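Local atomic coordinates of sucrose 6(F)-phosphate phosphorylase (Thermoanaerobacterium thermosaccharolyticum DSM 571, PDB entry 6S9V), a protein that is a bacterial phosphorylase whose catalytic domain is a TIM barrel of the alpha-amylase family. Residues Y215-I220 with F225-E230; L251-H254 with V259-K262; K130-G135 with K166-F171. All coordinates share one frame; numbering follows the deposited sequence.

Contact 1: residues Y215-I220 with F225-E230; sequences YVIKKI and FFVEPE. With SO4 (sulfate ion), chain D.
Two irregular runs of one loop, between strand 207-210 and helix 230-244, pass closely here, with CA atoms 5.1 Å apart at Y215 and F225 and 6.0 Å apart at I217 and V227. Y215 and F225 form a T-shaped pair: CD1 and CE1 on the edge of F225 lie over the face of the Y215 ring, with centroids 4.9 Å apart and planes at 64°. An aromatic residue on each side suits this place, since the weakly positive edge hydrogens of one ring meet the pi face of the other. The phenol group then extends to a sulfate ion, probably from the crystallisation liquor, Y215 OH donating to O1 over 2.8 Å; R148 and H358 also bond this ion. Further along, I217 sends CG2 to V227 CB at 3.6 Å, while the same methyl lies beside E230 CB. Water 1 spans the backbones by donating to I217 O at 2.7 Å and receiving a weak bond from V227 N. K219 bends at its third torsion (chi3 -84°), bringing NZ to OE2 of E230 in a salt bridge; the two side chains cross at about a right angle. The modelled 2.4 Å between K219 NZ and E230 OE2 is very short, and its exact length is doubtful. Charge pairing suits this partly exposed margin, whereas the buried stretch is filled by branched aliphatic groups. With E230 at the first turn of helix 230-244, its carboxylate may also be favoured by the helix dipole. The ion pair thus ties the loop to the start of that helix, beside an apolar centre.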
loop_
_atom_site.group_PDB
_atom_site.type_symbol
_atom_site.label_atom_id
_atom_site.label_comp_id
_atom_site.label_asym_id
_atom_site.label_seq_id
_atom_site.Cartn_x
_atom_site.Cartn_y
_atom_site.Cartn_z
ATOM N N TYR A 215 5.667 -7.001 11.245
ATOM C CA TYR A 215 6.558 -6.686 12.354
ATOM C C TYR A 215 5.964 -6.957 13.730
ATOM O O TYR A 215 6.664 -6.770 14.730
ATOM C CB TYR A 215 6.977 -5.216 12.272
ATOM C CG TYR A 215 7.815 -4.927 11.063
ATOM C CD1 TYR A 215 9.186 -5.110 11.093
ATOM C CD2 TYR A 215 7.231 -4.510 9.873
ATOM C CE1 TYR A 215 9.962 -4.859 9.991
ATOM C CE2 TYR A 215 8.003 -4.263 8.752
ATOM C CZ TYR A 215 9.371 -4.436 8.824
ATOM O OH TYR A 215 10.163 -4.201 7.723
ATOM N N VAL A 216 4.710 -7.413 13.819
ATOM C CA VAL A 216 4.047 -7.400 15.118
ATOM C C VAL A 216 4.589 -8.452 16.084
ATOM O O VAL A 216 4.471 -8.268 17.302
ATOM C CB VAL A 216 2.515 -7.573 14.995
ATOM C CG1 VAL A 216 1.915 -6.402 14.224
ATOM C CG2 VAL A 216 2.132 -8.927 14.370
ATOM N N ILE A 217 5.198 -9.534 15.602
ATOM C CA ILE A 217 5.730 -10.570 16.484
ATOM C C ILE A 217 7.227 -10.352 16.669
ATOM O O ILE A 217 8.002 -10.406 15.704
ATOM C CB ILE A 217 5.454 -11.985 15.948
ATOM C CG1 ILE A 217 3.952 -12.223 15.764
ATOM C CG2 ILE A 217 6.058 -13.040 16.889
ATOM C CD1 ILE A 217 3.113 -12.021 17.026
ATOM N N LYS A 218 7.631 -10.125 17.912
ATOM C CA LYS A 218 9.036 -10.064 18.287
ATOM C C LYS A 218 9.394 -11.361 18.997
ATOM O O LYS A 218 8.672 -11.797 19.901
ATOM C CB LYS A 218 9.325 -8.871 19.193
ATOM C CG LYS A 218 9.361 -7.519 18.477
ATOM C CD LYS A 218 7.986 -7.119 17.971
ATOM C CE LYS A 218 7.966 -5.665 17.558
ATOM N NZ LYS A 218 6.680 -5.278 16.939
ATOM N N LYS A 219 10.487 -11.984 18.574
ATOM C CA LYS A 219 10.964 -13.198 19.231
ATOM C C LYS A 219 12.481 -13.203 19.170
ATOM O O LYS A 219 13.053 -13.175 18.075
ATOM C CB LYS A 219 10.393 -14.453 18.563
ATOM C CG LYS A 219 10.771 -15.763 19.255
ATOM C CD LYS A 219 10.324 -16.977 18.445
ATOM C CE LYS A 219 8.868 -17.333 18.713
ATOM N NZ LYS A 219 8.523 -18.705 18.237
ATOM N N ILE A 220 13.128 -13.260 20.337
ATOM C CA ILE A 220 14.583 -13.271 20.374
ATOM C C ILE A 220 15.086 -14.510 19.648
ATOM O O ILE A 220 14.546 -15.612 19.807
ATOM C CB ILE A 220 15.097 -13.231 21.821
ATOM C CG1 ILE A 220 14.687 -11.923 22.503
ATOM C CG2 ILE A 220 16.613 -13.388 21.855
ATOM C CD1 ILE A 220 15.070 -10.674 21.740
ATOM N N PHE A 225 10.644 -10.604 11.829
ATOM C CA PHE A 225 9.796 -10.267 10.691
ATOM C C PHE A 225 9.056 -11.515 10.232
ATOM O O PHE A 225 9.676 -12.545 9.933
ATOM C CB PHE A 225 10.582 -9.669 9.515
ATOM C CG PHE A 225 9.700 -9.234 8.379
ATOM C CD1 PHE A 225 8.969 -8.058 8.468
ATOM C CD2 PHE A 225 9.582 -10.006 7.237
ATOM C CE1 PHE A 225 8.136 -7.662 7.429
ATOM C CE2 PHE A 225 8.752 -9.612 6.200
ATOM C CZ PHE A 225 8.035 -8.446 6.295
ATOM N N PHE A 226 7.738 -11.399 10.157
ATOM C CA PHE A 226 6.834 -12.494 9.832
ATOM C C PHE A 226 7.231 -13.778 10.558
ATOM O O PHE A 226 7.500 -14.819 9.955
ATOM C CB PHE A 226 6.769 -12.711 8.323
ATOM C CG PHE A 226 5.472 -13.297 7.874
ATOM C CD1 PHE A 226 4.384 -12.481 7.639
ATOM C CD2 PHE A 226 5.329 -14.664 7.729
ATOM C CE1 PHE A 226 3.174 -13.014 7.252
ATOM C CE2 PHE A 226 4.127 -15.202 7.338
ATOM C CZ PHE A 226 3.046 -14.368 7.099
ATOM N N VAL A 227 7.254 -13.686 11.885
ATOM C CA VAL A 227 7.658 -14.808 12.729
ATOM C C VAL A 227 6.505 -15.805 12.768
ATOM O O VAL A 227 5.430 -15.502 13.295
ATOM C CB VAL A 227 8.037 -14.350 14.143
ATOM C CG1 VAL A 227 8.461 -15.558 14.993
ATOM C CG2 VAL A 227 9.145 -13.308 14.105
ATOM N N GLU A 228 6.726 -17.015 12.191
ATOM C CA GLU A 228 5.745 -18.088 12.157
ATOM C C GLU A 228 6.026 -19.106 13.256
ATOM O O GLU A 228 7.187 -19.360 13.590
ATOM C CB GLU A 228 5.756 -18.790 10.797
ATOM C CG GLU A 228 5.417 -17.862 9.644
ATOM C CD GLU A 228 5.496 -18.549 8.294
ATOM O OE1 GLU A 228 4.592 -19.348 7.978
ATOM O OE2 GLU A 228 6.466 -18.291 7.553
ATOM N N PRO A 229 4.989 -19.733 13.835
ATOM C CA PRO A 229 3.563 -19.616 13.502
ATOM C C PRO A 229 2.825 -18.498 14.236
ATOM O O PRO A 229 1.634 -18.291 13.994
ATOM C CB PRO A 229 3.012 -20.981 13.926
ATOM C CG PRO A 229 3.839 -21.327 15.122
ATOM C CD PRO A 229 5.224 -20.779 14.852
ATOM N N GLU A 230 3.529 -17.782 15.116
ATOM C CA GLU A 230 2.875 -16.783 15.958
ATOM C C GLU A 230 2.141 -15.729 15.132
ATOM O O GLU A 230 1.047 -15.291 15.506
ATOM C CB GLU A 230 3.907 -16.115 16.869
ATOM C CG GLU A 230 4.420 -17.005 17.999
ATOM C CD GLU A 230 5.580 -17.907 17.593
ATOM O OE1 GLU A 230 5.911 -17.986 16.394
ATOM O OE2 GLU A 230 6.172 -18.535 18.496
HETATM S S SO4 D . 8.900 -1.789 5.190
HETATM O O1 SO4 D . 8.846 -3.233 5.454
HETATM O O2 SO4 D . 10.121 -1.207 5.737
HETATM O O3 SO4 D . 8.859 -1.586 3.747
HETATM O O4 SO4 D . 7.765 -1.125 5.819
HETATM O O HOH W 1 6.732 -10.687 13.289
#

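Contact 2: residues L251-H254 with V259-K262; sequences LEVH and VQYK
With CG beside its backbone N (chi1 -72°) and a sharp bend at the second torsion (chi2 -91°), Q260 reaches out from helix 257-265 and lays its amide beside the carbonyl of V253. V253 meets the helix a second time through CG1, which stands anti to its own backbone N (chi1 177°) and touches V259 CG1 at 4.0 Å, the two valines crossing at about a right angle. The amide carbon Q260 CD lies 3.3 Å from V253 O, and Q260 OE1 rests 3.6 Å from V253 CB. No direct hydrogen bond joins the segments: Q260 OE1 and V253 O, 3.4 Å apart, are both acceptors. Water 2 supplies the link instead. It donates to Q260 OE1 at 2.7 Å and to L251 O at 2.8 Å, and accepts from V253 N at 3.0 Å, so three bonds hold it, and L251 O at the strand end and V253 N just after it both gain a partner. A glutamine suits this buried place because the two polar atoms of its amide serve different partners: while OE1 takes the water, NE2 makes a weak hydrogen bond to Y271 O of the next strand. The valine side chains, short and branched, pack alongside and bring no polar group of their own, and L263 also packs on V253. Strand 248-251, this loop and helix 257-265, followed by parallel strand 269-271, make a beta-alpha-beta crossover, the repeating unit of the TIM barrel.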
loop_
_atom_site.group_PDB
_atom_site.type_symbol
_atom_site.label_atom_id
_atom_site.label_comp_id
_atom_site.label_asym_id
_atom_site.label_seq_id
_atom_site.Cartn_x
_atom_site.Cartn_y
_atom_site.Cartn_z
ATOM N N LEU A 251 -3.648 -7.096 3.967
ATOM C CA LEU A 251 -2.354 -7.163 4.634
ATOM C C LEU A 251 -1.273 -6.552 3.757
ATOM O O LEU A 251 -1.177 -6.868 2.571
ATOM C CB LEU A 251 -1.984 -8.604 4.979
ATOM C CG LEU A 251 -2.843 -9.308 6.026
ATOM C CD1 LEU A 251 -4.320 -9.299 5.716
ATOM C CD2 LEU A 251 -2.325 -10.747 6.195
ATOM N N GLU A 252 -0.455 -5.687 4.353
ATOM C CA GLU A 252 0.701 -5.104 3.679
ATOM C C GLU A 252 1.956 -5.811 4.168
ATOM O O GLU A 252 2.381 -5.606 5.307
ATOM C CB GLU A 252 0.809 -3.608 3.949
ATOM C CG GLU A 252 2.085 -2.987 3.374
ATOM C CD GLU A 252 3.092 -2.570 4.441
ATOM O OE1 GLU A 252 2.685 -2.017 5.478
ATOM O OE2 GLU A 252 4.303 -2.820 4.250
ATOM N N VAL A 253 2.553 -6.627 3.303
ATOM C CA VAL A 253 3.737 -7.405 3.643
ATOM C C VAL A 253 4.703 -7.286 2.471
ATOM O O VAL A 253 4.402 -7.753 1.366
ATOM C CB VAL A 253 3.410 -8.881 3.923
ATOM C CG1 VAL A 253 4.676 -9.702 4.210
ATOM C CG2 VAL A 253 2.439 -8.994 5.088
ATOM N N HIS A 254 5.848 -6.652 2.704
ATOM C CA HIS A 254 6.958 -6.662 1.759
ATOM C C HIS A 254 7.860 -7.829 2.148
ATOM O O HIS A 254 8.560 -7.770 3.162
ATOM C CB HIS A 254 7.708 -5.338 1.792
ATOM C CG HIS A 254 6.924 -4.198 1.227
ATOM N ND1 HIS A 254 6.605 -4.109 -0.110
ATOM C CD2 HIS A 254 6.364 -3.119 1.821
ATOM C CE1 HIS A 254 5.911 -3.005 -0.321
ATOM N NE2 HIS A 254 5.755 -2.384 0.834
ATOM N N VAL A 259 6.024 -15.923 1.007
ATOM C CA VAL A 259 5.251 -15.450 2.153
ATOM C C VAL A 259 3.919 -14.876 1.694
ATOM O O VAL A 259 2.854 -15.216 2.227
ATOM C CB VAL A 259 6.066 -14.413 2.946
ATOM C CG1 VAL A 259 5.177 -13.677 3.940
ATOM C CG2 VAL A 259 7.245 -15.088 3.633
ATOM N N GLN A 260 3.961 -13.999 0.694
ATOM C CA GLN A 260 2.744 -13.432 0.119
ATOM C C GLN A 260 1.824 -14.521 -0.420
ATOM O O GLN A 260 0.612 -14.509 -0.176
ATOM C CB GLN A 260 3.124 -12.459 -0.995
ATOM C CG GLN A 260 3.740 -11.174 -0.487
ATOM C CD GLN A 260 2.690 -10.115 -0.256
ATOM O OE1 GLN A 260 2.033 -10.098 0.781
ATOM N NE2 GLN A 260 2.498 -9.245 -1.238
ATOM N N TYR A 261 2.380 -15.473 -1.167
ATOM C CA TYR A 261 1.543 -16.510 -1.762
ATOM C C TYR A 261 0.888 -17.382 -0.696
ATOM O O TYR A 261 -0.271 -17.790 -0.842
ATOM C CB TYR A 261 2.361 -17.361 -2.720
ATOM C CG TYR A 261 2.614 -16.724 -4.077
ATOM C CD1 TYR A 261 2.673 -15.338 -4.238
ATOM C CD2 TYR A 261 2.805 -17.520 -5.194
ATOM C CE1 TYR A 261 2.917 -14.771 -5.498
ATOM C CE2 TYR A 261 3.055 -16.970 -6.437
ATOM C CZ TYR A 261 3.108 -15.604 -6.590
ATOM O OH TYR A 261 3.348 -15.102 -7.856
ATOM N N LYS A 262 1.608 -17.681 0.385
ATOM C CA LYS A 262 1.016 -18.483 1.453
ATOM C C LYS A 262 -0.115 -17.725 2.139
ATOM O O LYS A 262 -1.137 -18.318 2.500
ATOM C CB LYS A 262 2.099 -18.889 2.450
ATOM C CG LYS A 262 1.626 -19.762 3.598
ATOM C CD LYS A 262 2.836 -20.317 4.345
ATOM C CE LYS A 262 2.489 -20.849 5.720
ATOM N NZ LYS A 262 3.736 -21.161 6.481
HETATM O O HOH W 2 0.914 -7.654 0.954
#

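Contact 3: residues K130-G135 with K166-F171; sequences KLWKDG and KVWTTF
L131 and W168 meet in the long excursion between barrel strand 92-97 and helix 187-202, the place of domain B in the alpha-amylase family. W168 ends strand 164-168 of a two-stranded antiparallel sheet, and L131 with W132 comes from the loop leading to helix 139-142. The main contact is a CH-pi interaction: L131 CD1 sits over one face of W168, 3.8 Å from the centroid of its six-membered ring and 28° off the ring normal. That methyl is offset toward the rim, near CE3 and CZ3. A leucine suits the spot because a methyl at the end of a short branched chain can settle on a flat indole. W132 arrives from a different direction, at the edge of W168, and the benzo rings approach by their outer atoms, their planes inclined by 43°, without stacking. W132 NE1 is hydrogen-bonded to D141, which fixes the polar side while the benzo rim remains for packing. From W132 to G135 the chain makes a type I turn, closed by G135 N donating to W132 O at 3.0 Å. At the junction of the two indoles, W132 CZ3 lies 3.7 Å from W168 CZ3.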
loop_
_atom_site.group_PDB
_atom_site.type_symbol
_atom_site.label_atom_id
_atom_site.label_comp_id
_atom_site.label_asym_id
_atom_site.label_seq_id
_atom_site.Cartn_x
_atom_site.Cartn_y
_atom_site.Cartn_z
ATOM N N LYS A 130 10.235 -7.727 28.540
ATOM C CA LYS A 130 9.447 -8.770 27.894
ATOM C C LYS A 130 10.264 -9.605 26.916
ATOM O O LYS A 130 9.807 -10.681 26.514
ATOM C CB LYS A 130 8.245 -8.156 27.170
ATOM C CG LYS A 130 7.210 -7.528 28.103
ATOM C CD LYS A 130 6.067 -6.890 27.322
ATOM C CE LYS A 130 4.909 -6.482 28.223
ATOM N NZ LYS A 130 3.791 -5.817 27.461
ATOM N N LEU A 131 11.459 -9.146 26.536
ATOM C CA LEU A 131 12.325 -9.868 25.610
ATOM C C LEU A 131 13.578 -10.420 26.269
ATOM O O LEU A 131 14.093 -11.445 25.823
ATOM C CB LEU A 131 12.730 -8.954 24.451
ATOM C CG LEU A 131 11.555 -8.525 23.566
ATOM C CD1 LEU A 131 11.967 -7.387 22.640
ATOM C CD2 LEU A 131 11.010 -9.707 22.770
ATOM N N TRP A 132 14.088 -9.753 27.301
ATOM C CA TRP A 132 15.298 -10.161 28.003
ATOM C C TRP A 132 14.989 -10.113 29.492
ATOM O O TRP A 132 14.308 -9.195 29.959
ATOM C CB TRP A 132 16.478 -9.258 27.650
ATOM C CG TRP A 132 16.935 -9.421 26.231
ATOM C CD1 TRP A 132 17.570 -10.504 25.690
ATOM C CD2 TRP A 132 16.761 -8.481 25.161
ATOM N NE1 TRP A 132 17.815 -10.289 24.355
ATOM C CE2 TRP A 132 17.328 -9.055 24.006
ATOM C CE3 TRP A 132 16.190 -7.209 25.073
ATOM C CZ2 TRP A 132 17.341 -8.401 22.780
ATOM C CZ3 TRP A 132 16.199 -6.562 23.856
ATOM C CH2 TRP A 132 16.771 -7.158 22.724
ATOM N N LYS A 133 15.511 -11.091 30.239
ATOM C CA LYS A 133 15.190 -11.197 31.659
ATOM C C LYS A 133 15.393 -9.880 32.397
ATOM O O LYS A 133 14.547 -9.476 33.204
ATOM C CB LYS A 133 16.025 -12.296 32.321
ATOM C CG LYS A 133 15.779 -12.396 33.828
ATOM C CD LYS A 133 16.595 -13.489 34.495
ATOM C CE LYS A 133 16.146 -13.692 35.940
ATOM N NZ LYS A 133 16.423 -12.523 36.815
ATOM N N ASP A 134 16.509 -9.199 32.145
ATOM C CA ASP A 134 16.851 -7.980 32.864
ATOM C C ASP A 134 16.591 -6.707 32.068
ATOM O O ASP A 134 17.048 -5.635 32.474
ATOM C CB ASP A 134 18.321 -8.031 33.289
ATOM C CG ASP A 134 19.247 -8.385 32.140
ATOM O OD1 ASP A 134 18.752 -8.548 31.002
ATOM O OD2 ASP A 134 20.467 -8.501 32.377
ATOM N N GLY A 135 15.868 -6.795 30.955
ATOM C CA GLY A 135 15.594 -5.621 30.156
ATOM C C GLY A 135 16.807 -5.008 29.500
ATOM O O GLY A 135 16.743 -3.867 29.040
ATOM N N LYS A 166 13.624 1.655 28.359
ATOM C CA LYS A 166 13.655 1.362 26.936
ATOM C C LYS A 166 12.394 0.614 26.541
ATOM O O LYS A 166 11.936 -0.273 27.266
ATOM C CB LYS A 166 14.886 0.525 26.585
ATOM C CG LYS A 166 16.195 1.268 26.742
ATOM C CD LYS A 166 17.373 0.395 26.340
ATOM C CE LYS A 166 18.641 1.219 26.194
ATOM N NZ LYS A 166 19.268 1.497 27.502
ATOM N N VAL A 167 11.813 1.009 25.408
ATOM C CA VAL A 167 10.678 0.310 24.824
ATOM C C VAL A 167 10.972 0.090 23.347
ATOM O O VAL A 167 11.712 0.852 22.715
ATOM C CB VAL A 167 9.338 1.065 24.996
ATOM C CG1 VAL A 167 9.027 1.261 26.469
ATOM C CG2 VAL A 167 9.377 2.388 24.263
ATOM N N TRP A 168 10.380 -0.961 22.797
ATOM C CA TRP A 168 10.623 -1.316 21.408
ATOM C C TRP A 168 10.025 -0.271 20.473
ATOM O O TRP A 168 8.871 0.148 20.633
ATOM C CB TRP A 168 10.038 -2.699 21.126
ATOM C CG TRP A 168 10.781 -3.470 20.090
ATOM C CD1 TRP A 168 10.443 -3.639 18.777
ATOM C CD2 TRP A 168 12.026 -4.149 20.276
ATOM N NE1 TRP A 168 11.392 -4.405 18.139
ATOM C CE2 TRP A 168 12.376 -4.726 19.038
ATOM C CE3 TRP A 168 12.876 -4.329 21.371
ATOM C CZ2 TRP A 168 13.539 -5.479 18.868
ATOM C CZ3 TRP A 168 14.033 -5.077 21.200
ATOM C CH2 TRP A 168 14.351 -5.640 19.956
ATOM N N THR A 169 10.821 0.145 19.486
ATOM C CA THR A 169 10.379 1.089 18.457
ATOM C C THR A 169 11.019 0.617 17.154
ATOM O O THR A 169 12.189 0.912 16.893
ATOM C CB THR A 169 10.763 2.530 18.791
ATOM O OG1 THR A 169 12.189 2.658 18.902
ATOM C CG2 THR A 169 10.125 2.952 20.113
ATOM N N THR A 170 10.254 -0.139 16.359
ATOM C CA THR A 170 10.768 -0.671 15.100
ATOM C C THR A 170 11.107 0.444 14.122
ATOM O O THR A 170 12.110 0.365 13.406
ATOM C CB THR A 170 9.737 -1.617 14.475
ATOM O OG1 THR A 170 9.577 -2.773 15.301
ATOM C CG2 THR A 170 10.162 -2.046 13.078
ATOM N N PHE A 171 10.268 1.475 14.060
ATOM C CA PHE A 171 10.405 2.569 13.114
ATOM C C PHE A 171 10.623 3.885 13.849
ATOM O O PHE A 171 10.298 4.025 15.029
ATOM C CB PHE A 171 9.157 2.699 12.233
ATOM C CG PHE A 171 8.815 1.459 11.482
ATOM C CD1 PHE A 171 9.491 1.141 10.324
ATOM C CD2 PHE A 171 7.814 0.604 11.935
ATOM C CE1 PHE A 171 9.173 0.007 9.611
ATOM C CE2 PHE A 171 7.501 -0.541 11.231
ATOM C CZ PHE A 171 8.189 -0.847 10.073
#

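Contact 2 lies deepest, its centre about 12 Å from the centre of the chain, on a beta-alpha unit of the barrel; contact 1 is partly buried in the loop of the preceding unit, and contact 3 is locally buried but farthest out, its centre about 28 Å from that of the chain. Contact 1 touches both others: E228 forms a salt bridge with K262 and F225 packs on V253 of contact 2, while I220 meets W132 and K218 meets W168 of contact 3. Contacts 2 and 3 do not touch. Chemistry follows place: a water held by backbone and amide beside valine packing in the barrel unit, apolar packing with a bridging water and an ion pair in the loop, and purely apolar packing in the excursion.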